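5-cytosine DNA methyltransferase (PDB 3QV2) probably transfers methyl groups from S-adenosyl-L-methionine to carbon 5 of cytosine in tRNA or DNA, as a Dnmt2-type member of the C5-methyltransferase family. Local coordinates at residues N78-P84 / P123-E129; N12-S18 / T37-D42. Residue numbers count along the deposited sequence, not the author numbering.

Interaction 1 (N78-P84 / P123-E129); sequences NTWFMSP and PKHIFIE. With SAH (S-adenosyl-L-homocysteine), chain B; SO4 (sulfate ion), chain D.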
ATOM      1  N   ASN A  78     -10.673 -15.319 -11.052  1.00 11.71           N
ATOM      2  CA  ASN A  78      -9.954 -15.049 -12.292  1.00 11.48           C
ATOM      3  C   ASN A  78      -8.989 -13.873 -12.172  1.00 13.80           C
ATOM      4  O   ASN A  78      -8.508 -13.351 -13.177  1.00 11.29           O
ATOM      5  CB  ASN A  78     -10.941 -14.803 -13.436  1.00 13.89           C
ATOM      6  CG  ASN A  78     -11.879 -13.644 -13.157  1.00 18.91           C
ATOM      7  OD1 ASN A  78     -11.635 -12.832 -12.263  1.00 21.43           O
ATOM      8  ND2 ASN A  78     -12.959 -13.558 -13.925  1.00 15.93           N
ATOM      9  N   THR A  79      -8.706 -13.464 -10.941  1.00 14.28           N
ATOM     10  CA  THR A  79      -7.842 -12.315 -10.708  1.00 14.72           C
ATOM     11  C   THR A  79      -7.021 -12.456  -9.427  1.00 13.39           C
ATOM     12  O   THR A  79      -7.516 -12.935  -8.408  1.00 14.85           O
ATOM     13  CB  THR A  79      -8.656 -11.009 -10.644  1.00 15.34           C
ATOM     14  OG1 THR A  79      -9.423 -10.860 -11.845  1.00 15.13           O
ATOM     15  CG2 THR A  79      -7.735  -9.815 -10.489  1.00 15.79           C
ATOM     16  N   TRP A  80      -5.762 -12.032  -9.493  1.00 13.53           N
ATOM     17  CA  TRP A  80      -4.881 -12.041  -8.334  1.00 14.72           C
ATOM     18  C   TRP A  80      -4.429 -10.630  -7.978  1.00 18.11           C
ATOM     19  O   TRP A  80      -3.764  -9.966  -8.771  1.00 16.09           O
ATOM     20  CB  TRP A  80      -3.648 -12.906  -8.598  1.00 14.54           C
ATOM     21  CG  TRP A  80      -3.874 -14.381  -8.484  1.00 11.51           C
ATOM     22  CD1 TRP A  80      -5.074 -15.031  -8.434  1.00 11.81           C
ATOM     23  CD2 TRP A  80      -2.867 -15.393  -8.400  1.00  9.99           C
ATOM     24  NE1 TRP A  80      -4.873 -16.387  -8.328  1.00  9.44           N
ATOM     25  CE2 TRP A  80      -3.519 -16.635  -8.303  1.00  9.13           C
ATOM     26  CE3 TRP A  80      -1.466 -15.370  -8.396  1.00 11.19           C
ATOM     27  CZ2 TRP A  80      -2.834 -17.841  -8.205  1.00  9.36           C
ATOM     28  CZ3 TRP A  80      -0.781 -16.568  -8.298  1.00  9.41           C
ATOM     29  CH2 TRP A  80      -1.465 -17.786  -8.204  1.00 10.10           C
ATOM     30  N   PHE A  81      -4.801 -10.175  -6.786  1.00 19.14           N
ATOM     31  CA  PHE A  81      -4.259  -8.938  -6.233  1.00 17.24           C
ATOM     32  C   PHE A  81      -3.337  -9.296  -5.079  1.00 13.31           C
ATOM     33  O   PHE A  81      -3.671 -10.147  -4.254  1.00 12.41           O
ATOM     34  CB  PHE A  81      -5.374  -8.017  -5.736  1.00 16.94           C
ATOM     35  CG  PHE A  81      -6.152  -7.355  -6.836  1.00 14.08           C
ATOM     36  CD1 PHE A  81      -5.780  -7.512  -8.158  1.00 11.05           C
ATOM     37  CD2 PHE A  81      -7.252  -6.564  -6.544  1.00 17.31           C
ATOM     38  CE1 PHE A  81      -6.492  -6.901  -9.169  1.00 13.05           C
ATOM     39  CE2 PHE A  81      -7.969  -5.951  -7.553  1.00 17.69           C
ATOM     40  CZ  PHE A  81      -7.587  -6.120  -8.867  1.00 17.71           C
ATOM     41  N   MET A  82      -2.177  -8.651  -5.014  1.00 17.06           N
ATOM     42  CA  MET A  82      -1.222  -8.967  -3.961  1.00 14.69           C
ATOM     43  C   MET A  82      -0.150  -7.904  -3.749  1.00 14.02           C
ATOM     44  O   MET A  82       0.362  -7.310  -4.700  1.00 17.12           O
ATOM     45  CB  MET A  82      -0.546 -10.309  -4.242  1.00  6.41           C
ATOM     46  CG  MET A  82       0.396 -10.286  -5.433  1.00  6.37           C
ATOM     47  SD  MET A  82       1.309 -11.829  -5.617  1.00 12.38           S
ATOM     48  CE  MET A  82      -0.035 -13.000  -5.766  1.00 12.82           C
ATOM     49  N   SER A  83       0.182  -7.677  -2.485  1.00 13.41           N
ATOM     50  CA  SER A  83       1.346  -6.888  -2.115  1.00 15.91           C
ATOM     51  C   SER A  83       2.131  -7.666  -1.067  1.00 15.70           C
ATOM     52  O   SER A  83       1.931  -7.485   0.135  1.00 13.12           O
ATOM     53  CB  SER A  83       0.933  -5.516  -1.585  1.00 23.52           C
ATOM     54  OG  SER A  83       0.014  -5.638  -0.519  1.00 28.73           O
ATOM     55  N   PRO A  84       3.020  -8.557  -1.529  1.00 17.81           N
ATOM     56  CA  PRO A  84       3.782  -9.473  -0.674  1.00 17.83           C
ATOM     57  C   PRO A  84       4.621  -8.730   0.356  1.00 17.50           C
ATOM     58  O   PRO A  84       4.941  -7.561   0.145  1.00 17.50           O
ATOM     59  CB  PRO A  84       4.697 -10.195  -1.668  1.00 15.60           C
ATOM     60  CG  PRO A  84       4.000 -10.077  -2.985  1.00 17.76           C
ATOM     61  CD  PRO A  84       3.344  -8.733  -2.955  1.00 18.33           C
ATOM     62  N   PRO A 123      -5.313 -16.951 -13.611  1.00 20.27           N
ATOM     63  CA  PRO A 123      -5.956 -15.641 -13.466  1.00 15.67           C
ATOM     64  C   PRO A 123      -5.677 -14.773 -14.686  1.00 14.06           C
ATOM     65  O   PRO A 123      -4.525 -14.655 -15.103  1.00 12.85           O
ATOM     66  CB  PRO A 123      -5.284 -15.050 -12.220  1.00 15.22           C
ATOM     67  CG  PRO A 123      -4.032 -15.849 -12.030  1.00 17.08           C
ATOM     68  CD  PRO A 123      -4.357 -17.220 -12.525  1.00 19.49           C
ATOM     69  N   LYS A 124      -6.721 -14.185 -15.258  1.00 15.18           N
ATOM     70  CA  LYS A 124      -6.571 -13.374 -16.461  1.00 16.24           C
ATOM     71  C   LYS A 124      -5.920 -12.022 -16.173  1.00 15.09           C
ATOM     72  O   LYS A 124      -5.443 -11.351 -17.086  1.00 16.35           O
ATOM     73  CB  LYS A 124      -7.924 -13.181 -17.150  1.00 16.93           C
ATOM     74  CG  LYS A 124      -8.571 -14.483 -17.602  1.00 19.11           C
ATOM     75  CD  LYS A 124      -9.934 -14.242 -18.229  1.00 23.43           C
ATOM     76  CE  LYS A 124     -10.579 -15.550 -18.657  1.00 25.22           C
ATOM     77  NZ  LYS A 124     -10.717 -16.495 -17.514  1.00 25.86           N
ATOM     78  N   HIS A 125      -5.906 -11.630 -14.903  1.00  9.50           N
ATOM     79  CA  HIS A 125      -5.264 -10.386 -14.490  1.00  8.73           C
ATOM     80  C   HIS A 125      -4.538 -10.564 -13.163  1.00 10.30           C
ATOM     81  O   HIS A 125      -5.073 -11.159 -12.227  1.00  7.91           O
ATOM     82  CB  HIS A 125      -6.286  -9.252 -14.377  1.00  7.48           C
ATOM     83  CG  HIS A 125      -6.946  -8.900 -15.675  1.00  6.10           C
ATOM     84  ND1 HIS A 125      -8.056  -9.567 -16.149  1.00  5.46           N
ATOM     85  CD2 HIS A 125      -6.651  -7.957 -16.598  1.00  6.59           C
ATOM     86  CE1 HIS A 125      -8.416  -9.046 -17.308  1.00 11.43           C
ATOM     87  NE2 HIS A 125      -7.580  -8.068 -17.605  1.00 13.02           N
ATOM     88  N   ILE A 126      -3.314 -10.051 -13.093  1.00 14.11           N
ATOM     89  CA  ILE A 126      -2.530 -10.077 -11.864  1.00 10.53           C
ATOM     90  C   ILE A 126      -1.960  -8.695 -11.572  1.00 11.60           C
ATOM     91  O   ILE A 126      -1.427  -8.032 -12.462  1.00  5.92           O
ATOM     92  CB  ILE A 126      -1.363 -11.072 -11.949  1.00 10.44           C
ATOM     93  CG1 ILE A 126      -1.866 -12.470 -12.306  1.00  8.38           C
ATOM     94  CG2 ILE A 126      -0.590 -11.099 -10.636  1.00  5.60           C
ATOM     95  CD1 ILE A 126      -0.767 -13.505 -12.365  1.00 10.37           C
ATOM     96  N   PHE A 127      -2.072  -8.267 -10.320  1.00 10.53           N
ATOM     97  CA  PHE A 127      -1.514  -6.990  -9.902  1.00 12.62           C
ATOM     98  C   PHE A 127      -0.643  -7.171  -8.665  1.00 14.93           C
ATOM     99  O   PHE A 127      -1.099  -7.681  -7.641  1.00 16.62           O
ATOM    100  CB  PHE A 127      -2.627  -5.978  -9.623  1.00 11.22           C
ATOM    101  CG  PHE A 127      -2.130  -4.581  -9.385  1.00 12.17           C
ATOM    102  CD1 PHE A 127      -2.110  -3.654 -10.413  1.00 11.56           C
ATOM    103  CD2 PHE A 127      -1.678  -4.197  -8.134  1.00  9.95           C
ATOM    104  CE1 PHE A 127      -1.652  -2.368 -10.198  1.00 10.71           C
ATOM    105  CE2 PHE A 127      -1.218  -2.914  -7.913  1.00  7.23           C
ATOM    106  CZ  PHE A 127      -1.205  -1.998  -8.946  1.00  9.00           C
ATOM    107  N   ILE A 128       0.615  -6.759  -8.768  1.00 13.92           N
ATOM    108  CA  ILE A 128       1.544  -6.869  -7.653  1.00 14.26           C
ATOM    109  C   ILE A 128       2.027  -5.496  -7.211  1.00 16.86           C
ATOM    110  O   ILE A 128       2.311  -4.632  -8.038  1.00 19.07           O
ATOM    111  CB  ILE A 128       2.765  -7.732  -8.017  1.00 12.23           C
ATOM    112  CG1 ILE A 128       2.322  -9.013  -8.723  1.00 10.73           C
ATOM    113  CG2 ILE A 128       3.582  -8.052  -6.774  1.00 12.60           C
ATOM    114  CD1 ILE A 128       3.470  -9.897  -9.165  1.00 10.68           C
ATOM    115  N   GLU A 129       2.116  -5.299  -5.901  1.00 18.29           N
ATOM    116  CA  GLU A 129       2.617  -4.046  -5.352  1.00 15.34           C
ATOM    117  C   GLU A 129       3.714  -4.333  -4.334  1.00 14.94           C
ATOM    118  O   GLU A 129       3.588  -5.240  -3.513  1.00 15.56           O
ATOM    119  CB  GLU A 129       1.478  -3.244  -4.714  1.00 14.19           C
ATOM    120  CG  GLU A 129       1.862  -1.838  -4.268  1.00 16.95           C
ATOM    121  CD  GLU A 129       2.551  -1.811  -2.917  1.00 21.66           C
ATOM    122  OE1 GLU A 129       2.502  -2.834  -2.202  1.00 24.40           O
ATOM    123  OE2 GLU A 129       3.139  -0.767  -2.569  1.00 26.75           O
TER
HETATM  124  N   SAH B 323      -1.587  -4.196   0.911  1.00 22.58           N
HETATM  125  CA  SAH B 323      -2.197  -4.474   2.197  1.00 21.57           C
HETATM  126  CB  SAH B 323      -1.148  -4.898   3.216  1.00 21.80           C
HETATM  127  CG  SAH B 323       0.108  -5.580   2.730  1.00 22.36           C
HETATM  128  SD  SAH B 323       1.362  -5.982   3.963  1.00 19.15           S
HETATM  129  C   SAH B 323      -2.956  -3.257   2.662  1.00 18.21           C
HETATM  130  O   SAH B 323      -3.119  -3.054   3.898  1.00 21.03           O
HETATM  131  OXT SAH B 323      -3.435  -2.438   1.806  1.00 15.75           O
HETATM  132  C5' SAH B 323       1.732  -7.721   3.876  1.00 23.78           C
HETATM  133  C4' SAH B 323       0.791  -8.673   4.517  1.00 24.41           C
HETATM  134  O4' SAH B 323       1.119  -9.956   4.113  1.00 25.37           O
HETATM  135  C3' SAH B 323       0.951  -8.620   5.972  1.00 22.59           C
HETATM  136  O3' SAH B 323      -0.190  -8.082   6.549  1.00 21.39           O
HETATM  137  C2' SAH B 323       1.147  -9.971   6.429  1.00 23.85           C
HETATM  138  O2' SAH B 323       0.280 -10.249   7.472  1.00 21.90           O
HETATM  139  C1' SAH B 323       0.839 -10.809   5.267  1.00 20.20           C
HETATM  140  N9  SAH B 323       1.566 -12.046   5.298  1.00 20.62           N
HETATM  141  C8  SAH B 323       2.866 -12.284   5.514  1.00 21.61           C
HETATM  142  N7  SAH B 323       3.047 -13.613   5.436  1.00 21.16           N
HETATM  143  C5  SAH B 323       1.854 -14.198   5.174  1.00 21.66           C
HETATM  144  C6  SAH B 323       1.454 -15.524   4.993  1.00 19.99           C
HETATM  145  N6  SAH B 323       2.410 -16.600   5.079  1.00 17.83           N
HETATM  146  N1  SAH B 323       0.156 -15.770   4.740  1.00 19.09           N
HETATM  147  C2  SAH B 323      -0.750 -14.786   4.657  1.00 17.43           C
HETATM  148  N3  SAH B 323      -0.389 -13.509   4.826  1.00 20.42           N
HETATM  149  C4  SAH B 323       0.893 -13.192   5.083  1.00 22.06           C
HETATM  150  S   SO4 D 325     -13.906 -16.411 -15.852  1.00 68.91           S
HETATM  151  O1  SO4 D 325     -13.514 -16.873 -14.523  1.00 67.38           O
HETATM  152  O2  SO4 D 325     -13.132 -15.230 -16.222  1.00 65.97           O
HETATM  153  O3  SO4 D 325     -13.653 -17.478 -16.818  1.00 71.40           O
HETATM  154  O4  SO4 D 325     -15.326 -16.073 -15.844  1.00 68.89           O
HETATM  155  O   HOH W   1      -9.618 -11.336 -14.616  1.00 14.54           O

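Interaction 2 (N12-S18 / T37-D42); sequences NVIEFFS and TFIPFD. With SAH (S-adenosyl-L-homocysteine), chain B.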
ATOM      1  N   ASN A  12     -13.407 -11.671 -10.363  1.00 16.57           N
ATOM      2  CA  ASN A  12     -13.356 -12.371  -9.087  1.00 13.83           C
ATOM      3  C   ASN A  12     -11.926 -12.428  -8.564  1.00 12.67           C
ATOM      4  O   ASN A  12     -11.073 -13.107  -9.135  1.00 10.32           O
ATOM      5  CB  ASN A  12     -13.937 -13.776  -9.229  1.00 15.47           C
ATOM      6  CG  ASN A  12     -15.333 -13.770  -9.821  1.00 17.86           C
ATOM      7  OD1 ASN A  12     -15.586 -14.385 -10.856  1.00 20.69           O
ATOM      8  ND2 ASN A  12     -16.248 -13.061  -9.168  1.00 14.38           N
ATOM      9  N   VAL A  13     -11.671 -11.711  -7.473  1.00 15.85           N
ATOM     10  CA  VAL A  13     -10.306 -11.487  -7.009  1.00 15.95           C
ATOM     11  C   VAL A  13      -9.944 -12.274  -5.755  1.00 16.70           C
ATOM     12  O   VAL A  13     -10.709 -12.314  -4.791  1.00 17.45           O
ATOM     13  CB  VAL A  13     -10.062  -9.990  -6.715  1.00 12.95           C
ATOM     14  CG1 VAL A  13      -8.598  -9.748  -6.380  1.00  8.30           C
ATOM     15  CG2 VAL A  13     -10.491  -9.134  -7.895  1.00 11.02           C
ATOM     16  N   ILE A  14      -8.768 -12.892  -5.775  1.00 17.18           N
ATOM     17  CA  ILE A  14      -8.169 -13.418  -4.558  1.00 18.13           C
ATOM     18  C   ILE A  14      -7.191 -12.377  -4.026  1.00 19.08           C
ATOM     19  O   ILE A  14      -6.151 -12.123  -4.634  1.00 19.40           O
ATOM     20  CB  ILE A  14      -7.415 -14.736  -4.799  1.00 13.34           C
ATOM     21  CG1 ILE A  14      -8.313 -15.762  -5.491  1.00 15.09           C
ATOM     22  CG2 ILE A  14      -6.891 -15.288  -3.481  1.00 11.02           C
ATOM     23  CD1 ILE A  14      -7.642 -17.100  -5.723  1.00 15.12           C
ATOM     24  N   GLU A  15      -7.532 -11.769  -2.895  1.00 17.76           N
ATOM     25  CA  GLU A  15      -6.734 -10.684  -2.336  1.00 19.08           C
ATOM     26  C   GLU A  15      -5.659 -11.217  -1.392  1.00 19.50           C
ATOM     27  O   GLU A  15      -5.834 -11.218  -0.174  1.00 24.25           O
ATOM     28  CB  GLU A  15      -7.643  -9.688  -1.614  1.00 16.99           C
ATOM     29  CG  GLU A  15      -7.025  -8.327  -1.341  1.00 20.06           C
ATOM     30  CD  GLU A  15      -8.046  -7.321  -0.837  1.00 21.91           C
ATOM     31  OE1 GLU A  15      -7.662  -6.164  -0.570  1.00 20.26           O
ATOM     32  OE2 GLU A  15      -9.234  -7.686  -0.711  1.00 18.18           O
ATOM     33  N   PHE A  16      -4.549 -11.673  -1.962  1.00 15.07           N
ATOM     34  CA  PHE A  16      -3.446 -12.203  -1.172  1.00 14.37           C
ATOM     35  C   PHE A  16      -2.784 -11.106  -0.344  1.00 14.34           C
ATOM     36  O   PHE A  16      -2.629  -9.976  -0.810  1.00 15.17           O
ATOM     37  CB  PHE A  16      -2.408 -12.870  -2.073  1.00 14.39           C
ATOM     38  CG  PHE A  16      -2.920 -14.080  -2.805  1.00 13.12           C
ATOM     39  CD1 PHE A  16      -3.169 -15.260  -2.126  1.00 12.78           C
ATOM     40  CD2 PHE A  16      -3.134 -14.043  -4.173  1.00  8.60           C
ATOM     41  CE1 PHE A  16      -3.632 -16.376  -2.796  1.00 10.15           C
ATOM     42  CE2 PHE A  16      -3.595 -15.158  -4.849  1.00  8.60           C
ATOM     43  CZ  PHE A  16      -3.844 -16.327  -4.159  1.00  9.22           C
ATOM     44  N   PHE A  17      -2.386 -11.448   0.878  1.00 12.86           N
ATOM     45  CA  PHE A  17      -1.786 -10.484   1.793  1.00 11.93           C
ATOM     46  C   PHE A  17      -2.673  -9.248   1.877  1.00 14.68           C
ATOM     47  O   PHE A  17      -2.198  -8.117   1.773  1.00 16.87           O
ATOM     48  CB  PHE A  17      -0.377 -10.104   1.329  1.00 13.77           C
ATOM     49  CG  PHE A  17       0.424 -11.267   0.814  1.00 15.00           C
ATOM     50  CD1 PHE A  17       1.060 -12.133   1.689  1.00 13.38           C
ATOM     51  CD2 PHE A  17       0.537 -11.498  -0.548  1.00 13.18           C
ATOM     52  CE1 PHE A  17       1.794 -13.208   1.215  1.00 12.89           C
ATOM     53  CE2 PHE A  17       1.268 -12.569  -1.028  1.00 10.26           C
ATOM     54  CZ  PHE A  17       1.897 -13.425  -0.145  1.00 10.64           C
ATOM     55  N   SER A  18      -3.967  -9.482   2.076  1.00 12.18           N
ATOM     56  CA  SER A  18      -4.983  -8.435   1.993  1.00 12.81           C
ATOM     57  C   SER A  18      -4.757  -7.239   2.917  1.00 15.12           C
ATOM     58  O   SER A  18      -5.155  -6.121   2.592  1.00 14.37           O
ATOM     59  CB  SER A  18      -6.375  -9.027   2.235  1.00 13.91           C
ATOM     60  OG  SER A  18      -6.383  -9.858   3.382  1.00 16.10           O
ATOM     61  N   THR A  37     -15.924  -9.435  -6.811  1.00 24.07           N
ATOM     62  CA  THR A  37     -15.919 -10.115  -5.522  1.00 23.55           C
ATOM     63  C   THR A  37     -14.482 -10.256  -5.037  1.00 22.48           C
ATOM     64  O   THR A  37     -13.554 -10.342  -5.841  1.00 21.47           O
ATOM     65  CB  THR A  37     -16.552 -11.514  -5.612  1.00 25.50           C
ATOM     66  OG1 THR A  37     -15.776 -12.336  -6.495  1.00 26.90           O
ATOM     67  CG2 THR A  37     -17.980 -11.423  -6.131  1.00 26.95           C
ATOM     68  N   PHE A  38     -14.300 -10.281  -3.721  1.00 21.70           N
ATOM     69  CA  PHE A  38     -12.964 -10.365  -3.142  1.00 19.51           C
ATOM     70  C   PHE A  38     -12.862 -11.458  -2.081  1.00 19.97           C
ATOM     71  O   PHE A  38     -13.716 -11.566  -1.203  1.00 22.19           O
ATOM     72  CB  PHE A  38     -12.560  -9.017  -2.540  1.00 18.18           C
ATOM     73  CG  PHE A  38     -12.426  -7.911  -3.552  1.00 18.11           C
ATOM     74  CD1 PHE A  38     -11.198  -7.626  -4.128  1.00 16.88           C
ATOM     75  CD2 PHE A  38     -13.525  -7.154  -3.924  1.00 16.46           C
ATOM     76  CE1 PHE A  38     -11.071  -6.610  -5.057  1.00 13.16           C
ATOM     77  CE2 PHE A  38     -13.405  -6.138  -4.853  1.00 16.76           C
ATOM     78  CZ  PHE A  38     -12.177  -5.865  -5.419  1.00 13.92           C
ATOM     79  N   ILE A  39     -11.812 -12.270  -2.175  1.00 18.21           N
ATOM     80  CA  ILE A  39     -11.516 -13.277  -1.159  1.00 19.77           C
ATOM     81  C   ILE A  39     -10.135 -13.016  -0.568  1.00 20.91           C
ATOM     82  O   ILE A  39      -9.122 -13.432  -1.130  1.00 22.01           O
ATOM     83  CB  ILE A  39     -11.568 -14.711  -1.719  1.00 20.67           C
ATOM     84  CG1 ILE A  39     -12.992 -15.069  -2.155  1.00 25.52           C
ATOM     85  CG2 ILE A  39     -11.089 -15.705  -0.675  1.00 19.94           C
ATOM     86  CD1 ILE A  39     -13.410 -14.455  -3.473  1.00 24.78           C
ATOM     87  N   PRO A  40     -10.095 -12.317   0.573  1.00 21.40           N
ATOM     88  CA  PRO A  40      -8.858 -11.884   1.229  1.00 19.04           C
ATOM     89  C   PRO A  40      -8.169 -12.997   2.015  1.00 16.85           C
ATOM     90  O   PRO A  40      -8.833 -13.765   2.710  1.00 15.01           O
ATOM     91  CB  PRO A  40      -9.347 -10.797   2.189  1.00 20.78           C
ATOM     92  CG  PRO A  40     -10.732 -11.207   2.528  1.00 21.18           C
ATOM     93  CD  PRO A  40     -11.294 -11.848   1.289  1.00 20.70           C
ATOM     94  N   PHE A  41      -6.847 -13.073   1.894  1.00 15.77           N
ATOM     95  CA  PHE A  41      -6.039 -14.005   2.674  1.00 15.28           C
ATOM     96  C   PHE A  41      -4.978 -13.238   3.456  1.00 20.43           C
ATOM     97  O   PHE A  41      -4.199 -12.479   2.878  1.00 17.45           O
ATOM     98  CB  PHE A  41      -5.352 -15.027   1.761  1.00 14.23           C
ATOM     99  CG  PHE A  41      -6.248 -16.144   1.306  1.00 15.89           C
ATOM    100  CD1 PHE A  41      -6.184 -17.391   1.908  1.00 18.65           C
ATOM    101  CD2 PHE A  41      -7.143 -15.953   0.269  1.00 15.01           C
ATOM    102  CE1 PHE A  41      -7.002 -18.422   1.487  1.00 16.68           C
ATOM    103  CE2 PHE A  41      -7.966 -16.980  -0.156  1.00 16.37           C
ATOM    104  CZ  PHE A  41      -7.894 -18.216   0.454  1.00 14.32           C
ATOM    105  N   ASP A  42      -4.951 -13.435   4.770  1.00 20.53           N
ATOM    106  CA  ASP A  42      -3.934 -12.816   5.612  1.00 20.58           C
ATOM    107  C   ASP A  42      -3.959 -13.424   7.013  1.00 23.22           C
ATOM    108  O   ASP A  42      -5.023 -13.760   7.534  1.00 21.74           O
ATOM    109  CB  ASP A  42      -4.130 -11.299   5.675  1.00 16.45           C
ATOM    110  CG  ASP A  42      -2.873 -10.564   6.104  1.00 17.37           C
ATOM    111  OD1 ASP A  42      -2.258 -10.973   7.110  1.00 17.96           O
ATOM    112  OD2 ASP A  42      -2.496  -9.584   5.428  1.00 15.01           O
TER
HETATM  113  N   SAH B 323      -1.587  -4.196   0.911  1.00 22.58           N
HETATM  114  CA  SAH B 323      -2.197  -4.474   2.197  1.00 21.57           C
HETATM  115  CB  SAH B 323      -1.148  -4.898   3.216  1.00 21.80           C
HETATM  116  CG  SAH B 323       0.108  -5.580   2.730  1.00 22.36           C
HETATM  117  SD  SAH B 323       1.362  -5.982   3.963  1.00 19.15           S
HETATM  118  C   SAH B 323      -2.956  -3.257   2.662  1.00 18.21           C
HETATM  119  O   SAH B 323      -3.119  -3.054   3.898  1.00 21.03           O
HETATM  120  OXT SAH B 323      -3.435  -2.438   1.806  1.00 15.75           O
HETATM  121  C5' SAH B 323       1.732  -7.721   3.876  1.00 23.78           C
HETATM  122  C4' SAH B 323       0.791  -8.673   4.517  1.00 24.41           C
HETATM  123  O4' SAH B 323       1.119  -9.956   4.113  1.00 25.37           O
HETATM  124  C3' SAH B 323       0.951  -8.620   5.972  1.00 22.59           C
HETATM  125  O3' SAH B 323      -0.190  -8.082   6.549  1.00 21.39           O
HETATM  126  C2' SAH B 323       1.147  -9.971   6.429  1.00 23.85           C
HETATM  127  O2' SAH B 323       0.280 -10.249   7.472  1.00 21.90           O
HETATM  128  C1' SAH B 323       0.839 -10.809   5.267  1.00 20.20           C
HETATM  129  N9  SAH B 323       1.566 -12.046   5.298  1.00 20.62           N
HETATM  130  C8  SAH B 323       2.866 -12.284   5.514  1.00 21.61           C
HETATM  131  N7  SAH B 323       3.047 -13.613   5.436  1.00 21.16           N
HETATM  132  C5  SAH B 323       1.854 -14.198   5.174  1.00 21.66           C
HETATM  133  C6  SAH B 323       1.454 -15.524   4.993  1.00 19.99           C
HETATM  134  N6  SAH B 323       2.410 -16.600   5.079  1.00 17.83           N
HETATM  135  N1  SAH B 323       0.156 -15.770   4.740  1.00 19.09           N
HETATM  136  C2  SAH B 323      -0.750 -14.786   4.657  1.00 17.43           C
HETATM  137  N3  SAH B 323      -0.389 -13.509   4.826  1.00 20.42           N
HETATM  138  C4  SAH B 323       0.893 -13.192   5.083  1.00 22.06           C

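Interaction 1 (N78-P84 / P123-E129)
Strands 79-82 and 125-129 run parallel, joined by backbone hydrogen bonds, the axes of these short segments approaching to 4.8 Å at 2°. Trp80 N donates to His125 O (3.0 Å) and its O accepts from Phe127 N (2.9 Å); Met82 repeats this two residues on, with N to Phe127 O (3.0 Å) and O from Glu129 N (2.9 Å).

Apolar packing divides between the sheet faces. Trp80 and Met82 lie beside Ile126 and Ile128, and Pro123 CG sits over the Trp80 five-membered ring, a CH-pi contact 3.6 Å from its centroid. On the opposite face, Phe81 CD1 meets Phe127 CB at 3.8 Å.

Polar groups mark the ends. A sulfate ion, probably from the crystallisation liquor, accepts through O2 from Asn78 ND2 (2.8 Å) and Lys124 NZ (3.0 Å). The C-terminal ends carry Ser83 to SAH, whose amino N donates to Ser83 OG at 2.6 Å, and put the Glu129 side chain about 7 Å from that of Cys86, the predicted active-site residue.

In this Rossmann-like methyltransferase sheet the pair lies between strands 11-16 and 172-178; helix 106-115 covers the Met82 and Ile128 face, and helix 311-321 the Phe81 and Phe127 face.

Interaction 2 (N12-S18 / T37-D42)
Phe38 lays its ring beside Val13, CD1 to CB at 3.7 Å, on one face of a parallel strand pair that belongs to the beta-alpha-beta unit 11-16, 22-29, 36-41 of the Rossmann-like, SAM-binding fold. Glu15 and Pro40 share this face. The Glu15 side chain runs along it, OE2 3.9 Å from Phe38 CD1, and its carboxylate is hydrogen-bonded to Tyr51 of helix 45-55 and to the backbone N of Arg24 in the crossover helix. On the reverse face Ile14 CG2 packs diagonally against Phe41 CD2 at 3.8 Å, and Phe16 turns its ring edge-to-face with Trp80 of the next strand.

The two backbones alternate donors and acceptors: Val13 N to Thr37 O (2.8 Å), Ile39 N to Val13 O (2.8 Å), Glu15 N to Ile39 O (2.9 Å) and Phe41 N to Glu15 O (3.0 Å). At the N-terminal end a side-chain bond, Asn12 ND2 to Thr37 OG1 at 2.8 Å, extends the pairing.

At Phe17 the chain takes a left-handed conformation (phi 51°, psi 48°), and Ser18 N bonds to Phe41 O at 3.1 Å. Both C-terminal ends reach SAH. Phe17 CB lies 3.2 Å from SAH O4', and the acidic residue at the C-terminal end of the second strand holds the ribose, as is characteristic of this fold: SAH O2' donates to Asp42 OD1 at 2.7 Å and O3' to Asp42 OD2 at 3.0 Å.

How the interactions relate
Both interactions are buried parallel strand pairs of one sheet, and they meet where strand 11-16 lies against strand 79-82: Phe16 N is hydrogen-bonded to Phe81 O (2.9 Å), and Val13 CG1 packs 3.5 Å from Phe81 CG. Interaction 1 is flanked by strands on both sides, its exposure confined to the sulfate-binding end at Asn78 and Lys124; interaction 2 includes an outermost strand, 36-41, with Asn12, Thr37 and Ile39 partly exposed. At the cofactor end, interaction 1 supplies a hydroxyl for the amino group of SAH, whereas interaction 2 supplies a carboxylate for the ribose. Their opposite ends are polar too, and Asn12 N is hydrogen-bonded to Asn78 OD1 (2.8 Å) there.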